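Long-range contacts in F420-reducing hydrogenase, subunit beta (Methanothermobacter marburgensis, PDB 4OMF), which carries FAD and an iron-sulfur cluster and probably passes electrons derived from hydrogen to coenzyme F420 as part of the F420-reducing hydrogenase: residues C192-K196 with N268-R272; T145-K150 with E183-Y187. All coordinates share one frame; numbering follows the deposited sequence.

How the contacts relate
Both contacts fasten parts of the long loop between strands 176-180 and 205-208 to a helix, but to different helices: contact 2 sets the beginning of the loop against helix 140-150, and contact 1 sets its cysteine-bearing part against helix 251-275. Their centres lie about 22 Å apart and about equally far from the centre of the chain, and they do not touch. Contact 2 is the more buried, an aromatic core edged by a salt bridge and a water. Contact 1 is partly buried and joins isoleucine packing to a single amide hydrogen bond, beside the cysteines that supply two cluster ligands. Each also borders chains of other proteins in the assembly.

Contact 1: C192-K196 with N268-R272; sequences CKICK and NIAAR. With SF4 (iron/sulfur cluster), chain N.
Ile194, in a loop, and Ile269, on helix 251-275, bring the two backbones to within 5.6 Å, measured between their CA atoms. Their side chains cross at about a right angle, with Ile194 CB resting 3.7 Å from Ile269 CG1. The CG2 branch of Ile194 runs on to the aliphatic part of Arg272, meeting its CD at 3.8 Å. The Arg272 chain bends at its third torsion, about CG-CD (chi3 71°), and its guanidinium group bonds to Thr279, to the carbonyl of Pro278 and to the backbone of another protein chain.

The loop carries a Cys-X-X-Cys motif that grips the iron-sulfur cluster: Cys192 SG binds FE3 at 2.3 Å and Cys195 SG binds FE2 at 2.4 Å. Cys195 N bonds to Cys192 O, closing the turn between the ligands, and both sulfurs lie on the cluster side, while between them Lys193 offers its carbonyl and CB, and Ile194 its CB and CG2, to the helix. There Asn268 ND2 donates to Lys193 O at 2.9 Å in a nearly straight bond, 167° at the hydrogen. The oxygen lies in the plane of the Asn268 amide, whereas the donor stands tilted from the plane of the Lys193 carbonyl. At the other end, Lys196, bent at its second and third torsions, lays CD across Ile269 CD1 at 3.9 Å, and its carbonyl accepts a bond from Lys262 on the same helix.

Contact 2: T145-K150 with E183-Y187; sequences TFICEK and ETHGY
A type II beta turn from Thr184 to Tyr187 packs against the C-terminal part of helix 140-150, where the helix widens into a pi-type turn and Lys150 N bonds to Thr145 O. At the heart of the contact Phe146 and Tyr187 form a T-shaped pair, their planes at 75° and their centroids 5.4 Å apart. The edge of Phe146 is aimed at the face of Tyr187, with CE2 lying 3.7 Å from Tyr187 CG. One face of Phe146 is covered by the methyl of Thr184, a CH-pi contact with CG2 3.9 Å from the ring centroid. That methyl stands anti to the carbonyl carbon of Thr184, while OG1 takes the place between N and C and bonds to the carbonyl of Leu181. Phe138 and Phe168 add further edge-to-face partners to Phe146, making an aromatic cluster around it.

Thr145 CG2 touches Tyr187 CE1 at 3.8 Å. Farther along the helix, Lys150 bends at its last torsion, chi4 -77°, and NZ meets Glu183 OE2 at a short 2.5 Å in a salt bridge, on the anti side of the carboxylate, 21° out of its plane. NZ also donates to a water at 2.9 Å, and this water donates to Tyr187 OH, whose strongest polar partner is an acidic side chain of another protein chain. A methionine in place of Lys150 would probably leave the Glu183 carboxylate without this countercharge and the water without this donor. The ammonium group thus ties the helix to both ends of 183-187, directly at Glu183 and through water at Tyr187, and is likely to offset part of the negative charge of Glu183 and of an acidic side chain of another protein chain packed on Lys150, a magnesium ion lying about 4 Å from the Tyr187 side chain.

Contact 1: C192-K196 with N268-R272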
loop_
_atom_site.group_PDB
_atom_site.type_symbol
_atom_site.label_atom_id
_atom_site.label_comp_id
_atom_site.label_asym_id
_atom_site.label_seq_id
_atom_site.Cartn_x
_atom_site.Cartn_y
_atom_site.Cartn_z
ATOM N N CYS C 192 0.891 -26.402 -4.611
ATOM C CA CYS C 192 0.950 -27.783 -4.142
ATOM C C CYS C 192 2.067 -28.579 -4.814
ATOM O O CYS C 192 2.442 -29.629 -4.320
ATOM C CB CYS C 192 -0.385 -28.491 -4.383
ATOM S SG CYS C 192 -1.724 -27.866 -3.374
ATOM N N LYS C 193 2.590 -28.070 -5.933
ATOM C CA LYS C 193 3.566 -28.804 -6.746
ATOM C C LYS C 193 4.831 -29.165 -5.988
ATOM O O LYS C 193 5.476 -30.159 -6.311
ATOM C CB LYS C 193 3.976 -27.989 -7.988
ATOM C CG LYS C 193 2.998 -27.950 -9.130
ATOM C CD LYS C 193 3.496 -26.958 -10.208
ATOM C CE LYS C 193 2.336 -26.427 -11.061
ATOM N NZ LYS C 193 2.706 -25.282 -11.983
ATOM N N ILE C 194 5.207 -28.347 -5.005
ATOM C CA ILE C 194 6.478 -28.554 -4.308
ATOM C C ILE C 194 6.265 -29.065 -2.889
ATOM O O ILE C 194 7.193 -29.117 -2.079
ATOM C CB ILE C 194 7.320 -27.257 -4.301
ATOM C CG1 ILE C 194 6.623 -26.124 -3.534
ATOM C CG2 ILE C 194 7.630 -26.821 -5.746
ATOM C CD1 ILE C 194 7.503 -24.875 -3.456
ATOM N N CYS C 195 5.049 -29.507 -2.599
ATOM C CA CYS C 195 4.739 -30.001 -1.268
ATOM C C CYS C 195 5.217 -31.464 -1.082
ATOM O O CYS C 195 4.865 -32.346 -1.877
ATOM C CB CYS C 195 3.246 -29.904 -1.008
ATOM S SG CYS C 195 2.809 -30.402 0.698
ATOM N N LYS C 196 6.017 -31.712 -0.047
ATOM C CA LYS C 196 6.606 -33.040 0.183
ATOM C C LYS C 196 5.877 -33.851 1.252
ATOM O O LYS C 196 6.162 -35.037 1.452
ATOM C CB LYS C 196 8.088 -32.915 0.603
ATOM C CG LYS C 196 8.994 -32.281 -0.446
ATOM C CD LYS C 196 10.129 -31.457 0.185
ATOM C CE LYS C 196 11.270 -32.326 0.689
ATOM N NZ LYS C 196 12.526 -31.540 0.953
ATOM N N ASN C 268 9.748 -31.114 -9.030
ATOM C CA ASN C 268 9.245 -29.749 -9.218
ATOM C C ASN C 268 10.110 -28.715 -8.506
ATOM O O ASN C 268 10.315 -27.615 -9.023
ATOM C CB ASN C 268 7.787 -29.654 -8.762
ATOM C CG ASN C 268 6.852 -30.437 -9.668
ATOM O OD1 ASN C 268 7.115 -30.587 -10.857
ATOM N ND2 ASN C 268 5.756 -30.928 -9.116
ATOM N N ILE C 269 10.641 -29.069 -7.334
ATOM C CA ILE C 269 11.587 -28.196 -6.647
ATOM C C ILE C 269 12.839 -27.992 -7.494
ATOM O O ILE C 269 13.350 -26.869 -7.629
ATOM C CB ILE C 269 11.947 -28.774 -5.267
ATOM C CG1 ILE C 269 10.728 -28.641 -4.343
ATOM C CG2 ILE C 269 13.177 -28.088 -4.695
ATOM C CD1 ILE C 269 10.787 -29.564 -3.123
ATOM N N ALA C 270 13.323 -29.065 -8.102
ATOM C CA ALA C 270 14.493 -28.955 -8.969
ATOM C C ALA C 270 14.212 -28.089 -10.194
ATOM O O ALA C 270 15.077 -27.333 -10.635
ATOM C CB ALA C 270 14.972 -30.339 -9.408
ATOM N N ALA C 271 13.025 -28.240 -10.767
ATOM C CA ALA C 271 12.617 -27.419 -11.904
ATOM C C ALA C 271 12.609 -25.910 -11.553
ATOM O O ALA C 271 13.047 -25.078 -12.357
ATOM C CB ALA C 271 11.251 -27.856 -12.390
ATOM N N ARG C 272 12.121 -25.577 -10.356
ATOM C CA ARG C 272 12.136 -24.186 -9.871
ATOM C C ARG C 272 13.537 -23.639 -9.815
ATOM O O ARG C 272 13.795 -22.515 -10.239
ATOM C CB ARG C 272 11.536 -24.067 -8.481
ATOM C CG ARG C 272 10.043 -24.141 -8.450
ATOM C CD ARG C 272 9.519 -23.807 -7.060
ATOM N NE ARG C 272 9.667 -22.394 -6.707
ATOM C CZ ARG C 272 8.796 -21.452 -7.061
ATOM N NH1 ARG C 272 7.734 -21.771 -7.794
ATOM N NH2 ARG C 272 8.977 -20.193 -6.679
HETATM FE FE1 SF4 N . -1.064 -27.747 1.412
HETATM FE FE2 SF4 N . 0.609 -29.579 0.484
HETATM FE FE3 SF4 N . -1.073 -28.385 -1.211
HETATM FE FE4 SF4 N . -2.087 -30.103 0.597
HETATM S S1 SF4 N . -0.631 -30.645 -1.129
HETATM S S2 SF4 N . -2.909 -27.985 0.116
HETATM S S3 SF4 N . -0.678 -29.825 2.347
HETATM S S4 SF4 N . 0.646 -27.362 -0.089
#

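Contact 2: T145-K150 with E183-Y187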
loop_
_atom_site.group_PDB
_atom_site.type_symbol
_atom_site.label_atom_id
_atom_site.label_comp_id
_atom_site.label_asym_id
_atom_site.label_seq_id
_atom_site.Cartn_x
_atom_site.Cartn_y
_atom_site.Cartn_z
ATOM N N THR C 145 -16.040 -26.327 -11.619
ATOM C CA THR C 145 -15.825 -26.978 -12.915
ATOM C C THR C 145 -16.099 -28.483 -12.818
ATOM O O THR C 145 -16.794 -29.039 -13.663
ATOM C CB THR C 145 -14.393 -26.777 -13.452
ATOM O OG1 THR C 145 -14.161 -25.381 -13.684
ATOM C CG2 THR C 145 -14.217 -27.527 -14.793
ATOM N N PHE C 146 -15.581 -29.123 -11.771
ATOM C CA PHE C 146 -15.822 -30.551 -11.591
ATOM C C PHE C 146 -17.314 -30.826 -11.474
ATOM O O PHE C 146 -17.848 -31.690 -12.165
ATOM C CB PHE C 146 -15.112 -31.096 -10.342
ATOM C CG PHE C 146 -13.624 -30.830 -10.307
ATOM C CD1 PHE C 146 -12.936 -30.869 -9.111
ATOM C CD2 PHE C 146 -12.920 -30.560 -11.467
ATOM C CE1 PHE C 146 -11.568 -30.623 -9.068
ATOM C CE2 PHE C 146 -11.562 -30.305 -11.423
ATOM C CZ PHE C 146 -10.888 -30.340 -10.228
ATOM N N ILE C 147 -17.980 -30.069 -10.599
ATOM C CA ILE C 147 -19.334 -30.410 -10.129
ATOM C C ILE C 147 -20.448 -29.814 -10.998
ATOM O O ILE C 147 -21.387 -30.514 -11.365
ATOM C CB ILE C 147 -19.507 -29.948 -8.659
ATOM C CG1 ILE C 147 -18.650 -30.831 -7.743
ATOM C CG2 ILE C 147 -20.982 -29.948 -8.240
ATOM C CD1 ILE C 147 -18.378 -30.243 -6.369
ATOM N N CYS C 148 -20.321 -28.533 -11.339
ATOM C CA CYS C 148 -21.355 -27.844 -12.105
ATOM C C CYS C 148 -21.229 -28.040 -13.609
ATOM O O CYS C 148 -22.234 -28.021 -14.318
ATOM C CB CYS C 148 -21.351 -26.347 -11.789
ATOM S SG CYS C 148 -21.537 -25.951 -10.046
ATOM N N GLU C 149 -20.003 -28.203 -14.096
ATOM C CA GLU C 149 -19.777 -28.268 -15.539
ATOM C C GLU C 149 -19.571 -29.719 -15.974
ATOM O O GLU C 149 -20.368 -30.237 -16.748
ATOM C CB GLU C 149 -18.580 -27.403 -15.945
ATOM C CG GLU C 149 -18.676 -25.966 -15.439
ATOM C CD GLU C 149 -19.773 -25.152 -16.116
ATOM O OE1 GLU C 149 -20.326 -24.256 -15.455
ATOM O OE2 GLU C 149 -20.067 -25.379 -17.308
ATOM N N LYS C 150 -18.522 -30.379 -15.482
ATOM C CA LYS C 150 -18.260 -31.747 -15.931
ATOM C C LYS C 150 -19.362 -32.733 -15.520
ATOM O O LYS C 150 -19.821 -33.545 -16.333
ATOM C CB LYS C 150 -16.911 -32.236 -15.405
ATOM C CG LYS C 150 -15.721 -31.489 -16.007
ATOM C CD LYS C 150 -14.425 -31.905 -15.361
ATOM C CE LYS C 150 -13.225 -31.563 -16.233
ATOM N NZ LYS C 150 -13.051 -32.522 -17.378
ATOM N N GLU C 183 -8.149 -36.370 -14.172
ATOM C CA GLU C 183 -8.864 -35.312 -14.868
ATOM C C GLU C 183 -8.836 -33.998 -14.064
ATOM O O GLU C 183 -9.141 -32.934 -14.605
ATOM C CB GLU C 183 -10.301 -35.760 -15.145
ATOM C CG GLU C 183 -11.049 -34.951 -16.178
ATOM C CD GLU C 183 -12.297 -35.664 -16.667
ATOM O OE1 GLU C 183 -12.246 -36.898 -16.843
ATOM O OE2 GLU C 183 -13.328 -34.992 -16.862
ATOM N N THR C 184 -8.465 -34.061 -12.786
ATOM C CA THR C 184 -8.426 -32.849 -11.972
ATOM C C THR C 184 -7.042 -32.205 -12.015
ATOM O O THR C 184 -6.855 -31.120 -11.493
ATOM C CB THR C 184 -8.790 -33.135 -10.491
ATOM O OG1 THR C 184 -7.750 -33.920 -9.885
ATOM C CG2 THR C 184 -10.111 -33.895 -10.408
ATOM N N HIS C 185 -6.062 -32.902 -12.594
ATOM C CA HIS C 185 -4.713 -32.350 -12.762
ATOM C C HIS C 185 -4.680 -31.034 -13.517
ATOM O O HIS C 185 -5.217 -30.921 -14.623
ATOM C CB HIS C 185 -3.809 -33.355 -13.497
ATOM C CG HIS C 185 -3.517 -34.589 -12.703
ATOM N ND1 HIS C 185 -3.888 -34.729 -11.384
ATOM C CD2 HIS C 185 -2.897 -35.743 -13.045
ATOM C CE1 HIS C 185 -3.506 -35.915 -10.944
ATOM N NE2 HIS C 185 -2.904 -36.550 -11.933
ATOM N N GLY C 186 -4.024 -30.038 -12.941
ATOM C CA GLY C 186 -3.972 -28.742 -13.582
ATOM C C GLY C 186 -5.031 -27.813 -13.032
ATOM O O GLY C 186 -4.991 -26.620 -13.298
ATOM N N TYR C 187 -5.982 -28.350 -12.269
ATOM C CA TYR C 187 -7.000 -27.505 -11.647
ATOM C C TYR C 187 -6.680 -27.166 -10.185
ATOM O O TYR C 187 -7.325 -26.292 -9.601
ATOM C CB TYR C 187 -8.375 -28.172 -11.708
ATOM C CG TYR C 187 -8.979 -28.269 -13.085
ATOM C CD1 TYR C 187 -9.817 -27.259 -13.581
ATOM C CD2 TYR C 187 -8.742 -29.388 -13.892
ATOM C CE1 TYR C 187 -10.400 -27.361 -14.840
ATOM C CE2 TYR C 187 -9.319 -29.485 -15.164
ATOM C CZ TYR C 187 -10.147 -28.466 -15.621
ATOM O OH TYR C 187 -10.704 -28.574 -16.879
HETATM O O HOH W 1 -10.819 -30.867 -18.183
#